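Local coordinates for FKBP-type peptidyl-prolyl cis-trans isomerase fkpA (PDB 1Q6H) that catalyses the cis-trans isomerisation of peptidyl-prolyl bonds and acts as a chaperone for protein folding in the periplasm of Escherichia coli, at the interface of chains A and B. Residues are numbered along the deposited sequence; one frame, centred on the assembly and turned at random. Chains: chain A/B, FKBP-type peptidyl-prolyl cis-trans isomerase fkpA.

Contact 1 and contact 2 are neighbouring patches of one two-fold symmetric interface. The centres of their C-alpha atoms lie about 14 Å apart. Helix 51-62 of chain A serves both: A:Gln53, A:Ala56, A:Gly57 and A:Asp60 meet chain B in contact 1, A:Lys51, A:Leu54 and A:Ile55 in contact 2. Helix 19-43 also recurs, from chain B in contact 1 and from chain A in contact 2. Each patch has a twin with the chains exchanged. The N-terminal helices of the two copies thus interlock. B:Tyr25 is the most deeply covered residue in contact 1 and B:Phe62 in contact 2. This suggests a stable homodimer held by these helices.

Contact 1: the interface of chains A and B. Residues chain A 53, 56-57, 60, 66-68, 73, 76-77; chain B 16, 22-23, 25-26, 29.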
loop_
_atom_site.group_PDB
_atom_site.type_symbol
_atom_site.label_atom_id
_atom_site.label_comp_id
_atom_site.label_asym_id
_atom_site.label_seq_id
_atom_site.Cartn_x
_atom_site.Cartn_y
_atom_site.Cartn_z
ATOM N N GLN A 53 3.634 10.677 -23.327
ATOM C CA GLN A 53 2.281 10.236 -23.126
ATOM C C GLN A 53 1.978 10.271 -21.646
ATOM O O GLN A 53 0.863 10.526 -21.252
ATOM C CB GLN A 53 2.108 8.815 -23.665
ATOM C CG GLN A 53 2.097 8.729 -25.160
ATOM C CD GLN A 53 0.854 9.311 -25.796
ATOM O OE1 GLN A 53 -0.152 9.554 -25.112
ATOM N NE2 GLN A 53 0.900 9.503 -27.119
ATOM N N ALA A 56 1.072 13.761 -20.890
ATOM C CA ALA A 56 -0.208 14.090 -21.536
ATOM C C ALA A 56 -1.385 13.510 -20.705
ATOM O O ALA A 56 -2.392 14.152 -20.510
ATOM C CB ALA A 56 -0.236 13.559 -22.935
ATOM N N GLY A 57 -1.234 12.298 -20.196
ATOM C CA GLY A 57 -2.238 11.743 -19.317
ATOM C C GLY A 57 -2.433 12.581 -18.061
ATOM O O GLY A 57 -3.564 12.835 -17.625
ATOM N N ASP A 60 -4.229 15.887 -19.278
ATOM C CA ASP A 60 -5.600 15.647 -19.743
ATOM C C ASP A 60 -6.528 15.308 -18.544
ATOM O O ASP A 60 -7.604 15.883 -18.378
ATOM C CB ASP A 60 -5.638 14.521 -20.790
ATOM C CG ASP A 60 -4.963 14.881 -22.096
ATOM O OD1 ASP A 60 -4.658 16.068 -22.322
ATOM O OD2 ASP A 60 -4.707 14.029 -22.986
ATOM N N SER A 66 -9.457 13.349 -19.876
ATOM C CA SER A 66 -8.713 12.134 -20.147
ATOM C C SER A 66 -9.278 11.353 -21.340
ATOM O O SER A 66 -10.499 11.157 -21.449
ATOM C CB SER A 66 -8.758 11.228 -18.949
ATOM O OG SER A 66 -8.168 9.980 -19.300
ATOM N N LYS A 67 -8.384 10.892 -22.214
ATOM C CA LYS A 67 -8.766 10.100 -23.371
ATOM C C LYS A 67 -9.177 8.703 -22.930
ATOM O O LYS A 67 -9.723 7.931 -23.701
ATOM C CB LYS A 67 -7.616 10.007 -24.386
ATOM C CG LYS A 67 -7.341 11.313 -25.096
ATOM C CD LYS A 67 -6.023 11.279 -25.888
ATOM C CE LYS A 67 -5.880 12.523 -26.771
ATOM N NZ LYS A 67 -5.979 13.789 -25.974
ATOM N N LEU A 68 -8.949 8.406 -21.664
ATOM C CA LEU A 68 -9.382 7.148 -21.108
ATOM C C LEU A 68 -10.371 7.392 -19.975
ATOM O O LEU A 68 -10.089 8.176 -19.073
ATOM C CB LEU A 68 -8.156 6.406 -20.564
ATOM C CG LEU A 68 -7.131 5.968 -21.605
ATOM C CD1 LEU A 68 -5.962 5.230 -20.914
ATOM C CD2 LEU A 68 -7.757 5.102 -22.665
ATOM N N ILE A 73 -8.892 3.405 -17.728
ATOM C CA ILE A 73 -7.677 3.591 -16.957
ATOM C C ILE A 73 -7.421 2.345 -16.108
ATOM O O ILE A 73 -6.313 1.791 -16.144
ATOM C CB ILE A 73 -7.782 4.803 -16.065
ATOM C CG1 ILE A 73 -7.688 6.088 -16.892
ATOM C CG2 ILE A 73 -6.714 4.773 -15.009
ATOM C CD1 ILE A 73 -7.705 7.294 -16.065
ATOM N N THR A 76 -6.521 -0.739 -18.197
ATOM C CA THR A 76 -5.190 -0.596 -18.745
ATOM C C THR A 76 -4.167 -0.851 -17.650
ATOM O O THR A 76 -3.237 -1.643 -17.810
ATOM C CB THR A 76 -5.034 0.785 -19.328
ATOM O OG1 THR A 76 -5.961 0.959 -20.409
ATOM C CG2 THR A 76 -3.671 0.951 -19.962
ATOM N N LEU A 77 -4.360 -0.237 -16.502
ATOM C CA LEU A 77 -3.419 -0.448 -15.421
ATOM C C LEU A 77 -3.404 -1.868 -14.890
ATOM O O LEU A 77 -2.357 -2.333 -14.442
ATOM C CB LEU A 77 -3.625 0.534 -14.281
ATOM C CG LEU A 77 -3.437 2.000 -14.658
ATOM C CD1 LEU A 77 -3.584 2.833 -13.436
ATOM C CD2 LEU A 77 -2.109 2.254 -15.314
ATOM N N PHE B 16 -3.615 5.418 -29.454
ATOM C CA PHE B 16 -2.363 4.873 -28.921
ATOM C C PHE B 16 -1.794 3.773 -29.803
ATOM O O PHE B 16 -2.465 2.791 -30.103
ATOM C CB PHE B 16 -2.568 4.361 -27.512
ATOM C CG PHE B 16 -3.097 5.400 -26.588
ATOM C CD1 PHE B 16 -2.309 6.464 -26.215
ATOM C CD2 PHE B 16 -4.391 5.334 -26.123
ATOM C CE1 PHE B 16 -2.794 7.432 -25.358
ATOM C CE2 PHE B 16 -4.878 6.294 -25.286
ATOM C CZ PHE B 16 -4.072 7.346 -24.898
ATOM N N LYS B 22 -0.042 3.622 -24.312
ATOM C CA LYS B 22 -1.326 3.555 -23.605
ATOM C C LYS B 22 -1.145 3.433 -22.095
ATOM O O LYS B 22 -1.819 4.108 -21.345
ATOM C CB LYS B 22 -2.181 2.401 -24.123
ATOM C CG LYS B 22 -3.612 2.448 -23.617
ATOM C CD LYS B 22 -4.522 1.464 -24.334
ATOM C CE LYS B 22 -5.956 1.716 -23.940
ATOM N NZ LYS B 22 -6.842 0.570 -24.246
ATOM N N SER B 23 -0.219 2.589 -21.664
ATOM C CA SER B 23 0.004 2.373 -20.255
ATOM C C SER B 23 0.598 3.592 -19.624
ATOM O O SER B 23 0.222 3.949 -18.505
ATOM C CB SER B 23 0.884 1.152 -20.017
ATOM O OG SER B 23 0.162 -0.005 -20.359
ATOM N N TYR B 25 0.063 6.655 -20.606
ATOM C CA TYR B 25 -1.014 7.622 -20.543
ATOM C C TYR B 25 -1.915 7.284 -19.358
ATOM O O TYR B 25 -2.300 8.163 -18.605
ATOM C CB TYR B 25 -1.803 7.638 -21.834
ATOM C CG TYR B 25 -2.815 8.748 -21.919
ATOM C CD1 TYR B 25 -4.085 8.597 -21.362
ATOM C CD2 TYR B 25 -2.527 9.938 -22.582
ATOM C CE1 TYR B 25 -5.032 9.620 -21.445
ATOM C CE2 TYR B 25 -3.470 10.954 -22.682
ATOM C CZ TYR B 25 -4.732 10.777 -22.110
ATOM O OH TYR B 25 -5.689 11.769 -22.179
ATOM N N ALA B 26 -2.231 6.009 -19.202
ATOM C CA ALA B 26 -3.102 5.574 -18.133
ATOM C C ALA B 26 -2.482 5.902 -16.796
ATOM O O ALA B 26 -3.165 6.417 -15.901
ATOM C CB ALA B 26 -3.369 4.127 -18.242
ATOM N N ALA B 29 -2.761 9.672 -16.309
ATOM C CA ALA B 29 -4.138 10.055 -16.018
ATOM C C ALA B 29 -4.470 9.699 -14.576
ATOM O O ALA B 29 -5.164 10.426 -13.880
ATOM C CB ALA B 29 -5.095 9.337 -17.002
HETATM O O HOH W 1 -1.921 -2.163 -20.371
#
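B:Tyr25, on helix 19-43, is the central side chain of this helix-packing patch. Its CG lies anti to the backbone N (chi1 -172°), so the ring points across the interface into chain A. The phenol oxygen OH is gripped by two bonds. OH of B:Tyr25 donates to the carboxylate oxygen OD2 of A:Asp60 at 2.6 Å, on the anti lone pair of that oxygen, which lies in the ring plane at its edge. The same OH of B:Tyr25 accepts from the backbone N of A:Lys67 at 2.8 Å, nearly straight at 165°. The hydroxyl is therefore read as both donor and acceptor, which fixes the ring tip.

The ring is sandwiched. CA of A:Gly57 sits over the centre of one face, 3.7 Å from the centroid of the B:Tyr25 ring. A glycine lets the helix come this close. On the opposite face CZ of B:Phe16 lies toward the rim. The edge of B:Phe16 in turn meets the amide oxygen OE1 of A:Gln53, 3.4 Å from CE1. A:Leu68 runs antiparallel alongside the tyrosine ring and meets the phenylalanine tip to tip through CD2.

Along helix 70-112, the methyl CG2 of A:Thr76 packs on CB of B:Ala26 at 3.6 Å, with A:Leu77 beside it. A:Ile73 CD1 presses tightly on B:Ala29 CB at 3.4 Å. Water 1 links A:Thr76 O and B:Ser23 OG.

Second-shell groups steady the two partners of the hydroxyl. NZ of A:Lys67 forms a long salt bridge to OD2 of A:Asp60 at 3.3 Å, from above the carboxylate plane. Its charge would probably help keep the aspartate ionised. A:Ser66 OG accepts from N of A:Leu68 and donates to O of the same residue, which probably helps shape the loop that presents N of A:Lys67.

The patch locks helix 19-43 of one copy against helices 51-62 and 70-112 of the other, and so probably helps hold the dimer together.

Contact 2: the interface of chains A and B. Residues chain A 32, 35-36, 51, 54-55; chain B 58, 61-62, 64.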
loop_
_atom_site.group_PDB
_atom_site.type_symbol
_atom_site.label_atom_id
_atom_site.label_comp_id
_atom_site.label_asym_id
_atom_site.label_seq_id
_atom_site.Cartn_x
_atom_site.Cartn_y
_atom_site.Cartn_z
ATOM N N GLY A 32 6.009 14.022 -9.078
ATOM C CA GLY A 32 6.738 13.751 -10.295
ATOM C C GLY A 32 7.939 12.862 -10.025
ATOM O O GLY A 32 8.280 12.003 -10.841
HETATM N N MSE A 35 6.874 9.337 -9.590
HETATM C CA MSE A 35 6.588 8.775 -10.904
HETATM C C MSE A 35 7.905 8.419 -11.600
HETATM O O MSE A 35 8.068 7.309 -12.123
HETATM C CB MSE A 35 5.829 9.807 -11.752
HETATM C CG MSE A 35 4.917 9.246 -12.858
HETATM SE SE MSE A 35 4.192 7.501 -12.476
HETATM C CE MSE A 35 3.060 8.071 -10.975
ATOM N N GLU A 36 8.850 9.351 -11.595
ATOM C CA GLU A 36 10.139 9.103 -12.230
ATOM C C GLU A 36 10.781 7.850 -11.623
ATOM O O GLU A 36 11.247 6.970 -12.353
ATOM C CB GLU A 36 11.061 10.313 -12.113
ATOM C CG GLU A 36 12.387 10.141 -12.836
ATOM C CD GLU A 36 13.429 11.205 -12.481
ATOM O OE1 GLU A 36 13.727 11.414 -11.266
ATOM O OE2 GLU A 36 13.992 11.807 -13.438
ATOM N N LYS A 51 7.429 8.721 -21.944
ATOM C CA LYS A 51 7.275 9.810 -20.985
ATOM C C LYS A 51 6.356 10.931 -21.481
ATOM O O LYS A 51 5.716 11.593 -20.678
ATOM C CB LYS A 51 8.651 10.358 -20.533
ATOM C CG LYS A 51 9.499 9.311 -19.779
ATOM C CD LYS A 51 10.778 9.867 -19.096
ATOM C CE LYS A 51 11.250 8.923 -17.943
ATOM N NZ LYS A 51 12.436 9.379 -17.131
ATOM N N LEU A 54 2.963 9.977 -20.811
ATOM C CA LEU A 54 2.707 9.991 -19.374
ATOM C C LEU A 54 2.325 11.401 -18.929
ATOM O O LEU A 54 1.346 11.568 -18.232
ATOM C CB LEU A 54 3.880 9.433 -18.577
ATOM C CG LEU A 54 3.500 9.096 -17.133
ATOM C CD1 LEU A 54 4.314 7.992 -16.529
ATOM C CD2 LEU A 54 3.609 10.342 -16.288
ATOM N N ILE A 55 3.041 12.410 -19.410
ATOM C CA ILE A 55 2.717 13.784 -19.050
ATOM C C ILE A 55 1.381 14.231 -19.687
ATOM O O ILE A 55 0.636 14.962 -19.074
ATOM C CB ILE A 55 3.898 14.763 -19.364
ATOM C CG1 ILE A 55 5.103 14.436 -18.496
ATOM C CG2 ILE A 55 3.507 16.227 -19.086
ATOM C CD1 ILE A 55 4.895 14.552 -16.967
ATOM N N VAL B 58 5.203 18.853 -11.101
ATOM C CA VAL B 58 5.153 17.521 -11.687
ATOM C C VAL B 58 6.002 17.494 -12.963
ATOM O O VAL B 58 6.893 16.665 -13.094
ATOM C CB VAL B 58 3.734 17.073 -12.011
ATOM C CG1 VAL B 58 3.781 15.725 -12.796
ATOM C CG2 VAL B 58 2.885 16.958 -10.731
ATOM N N ALA B 61 9.936 18.051 -12.151
ATOM C CA ALA B 61 10.499 16.888 -11.497
ATOM C C ALA B 61 10.683 15.795 -12.499
ATOM O O ALA B 61 11.732 15.153 -12.558
ATOM C CB ALA B 61 9.584 16.417 -10.350
ATOM N N PHE B 62 9.686 15.642 -13.348
ATOM C CA PHE B 62 9.666 14.546 -14.299
ATOM C C PHE B 62 10.739 14.732 -15.350
ATOM O O PHE B 62 11.202 13.764 -15.975
ATOM C CB PHE B 62 8.261 14.410 -14.927
ATOM C CG PHE B 62 7.988 13.058 -15.471
ATOM C CD1 PHE B 62 8.151 11.938 -14.677
ATOM C CD2 PHE B 62 7.641 12.891 -16.788
ATOM C CE1 PHE B 62 7.936 10.677 -15.181
ATOM C CE2 PHE B 62 7.415 11.624 -17.301
ATOM C CZ PHE B 62 7.564 10.519 -16.498
ATOM N N ASP B 64 13.580 16.234 -14.408
ATOM C CA ASP B 64 14.778 16.471 -13.589
ATOM C C ASP B 64 15.234 17.918 -13.526
ATOM O O ASP B 64 16.435 18.196 -13.588
ATOM C CB ASP B 64 15.937 15.634 -14.120
ATOM C CG ASP B 64 15.600 14.184 -14.163
ATOM O OD1 ASP B 64 15.188 13.674 -13.096
ATOM O OD2 ASP B 64 15.668 13.487 -15.206
#
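OE2 of A:Glu36 is the polar atom most closely met across this patch, yet no sound bond to it is seen here. Its neighbours are the two carboxylate oxygens of B:Asp64. OD2 of B:Asp64 lies 3.0 Å from OE2 of A:Glu36, and OD1 is modelled too near to be real. Two ionised carboxylates could only accept, so the pair is a clash as built. A shared proton might relieve it, but protonation is not seen. The A:Glu36 chain is extended, with CG anti to the backbone N (chi1 -176°), and it crosses B:Asp64 at about a right angle. NZ of A:Lys51 lies 5.6 Å from OD2 of B:Asp64. Its charge would probably ease the repulsion without touching it.

This helix-packing patch of the two-fold dimer interface is otherwise apolar, and B:Phe62 fills it from the end of helix 51-62. Its CG is anti to the backbone N (chi1 -157°), which drives the ring between helices 19-43 and 51-62 of chain A and probably helps hold the two copies together. A:Ile55 slides past it in the opposite direction. The methyl CD1 of A:Ile55 packs closely on CD2 of B:Phe62, at 3.2 Å. A:Lys51 passes obliquely along the CE2-CZ edge of the ring, its CB 3.7 Å from CE2 of B:Phe62. CD2 of A:Leu54 lies over a face near the tip, 4.0 Å from CZ of B:Phe62.

On the helix 19-43 side, the backbone N of A:Glu36 sits in plane at the ring edge. CG of A:Met35, a selenomethionine, is 4.1 Å from CE1 of B:Phe62. An alanine at B:Phe62 would lose the whole ring and its contacts with A:Ile55, A:Lys51 and A:Leu54, and would probably loosen the packing of both chain A helices on chain B.

A:Gly32 has no side chain, so the helices approach closely there: its CA lies 3.9 Å from the methyl CB of B:Ala61.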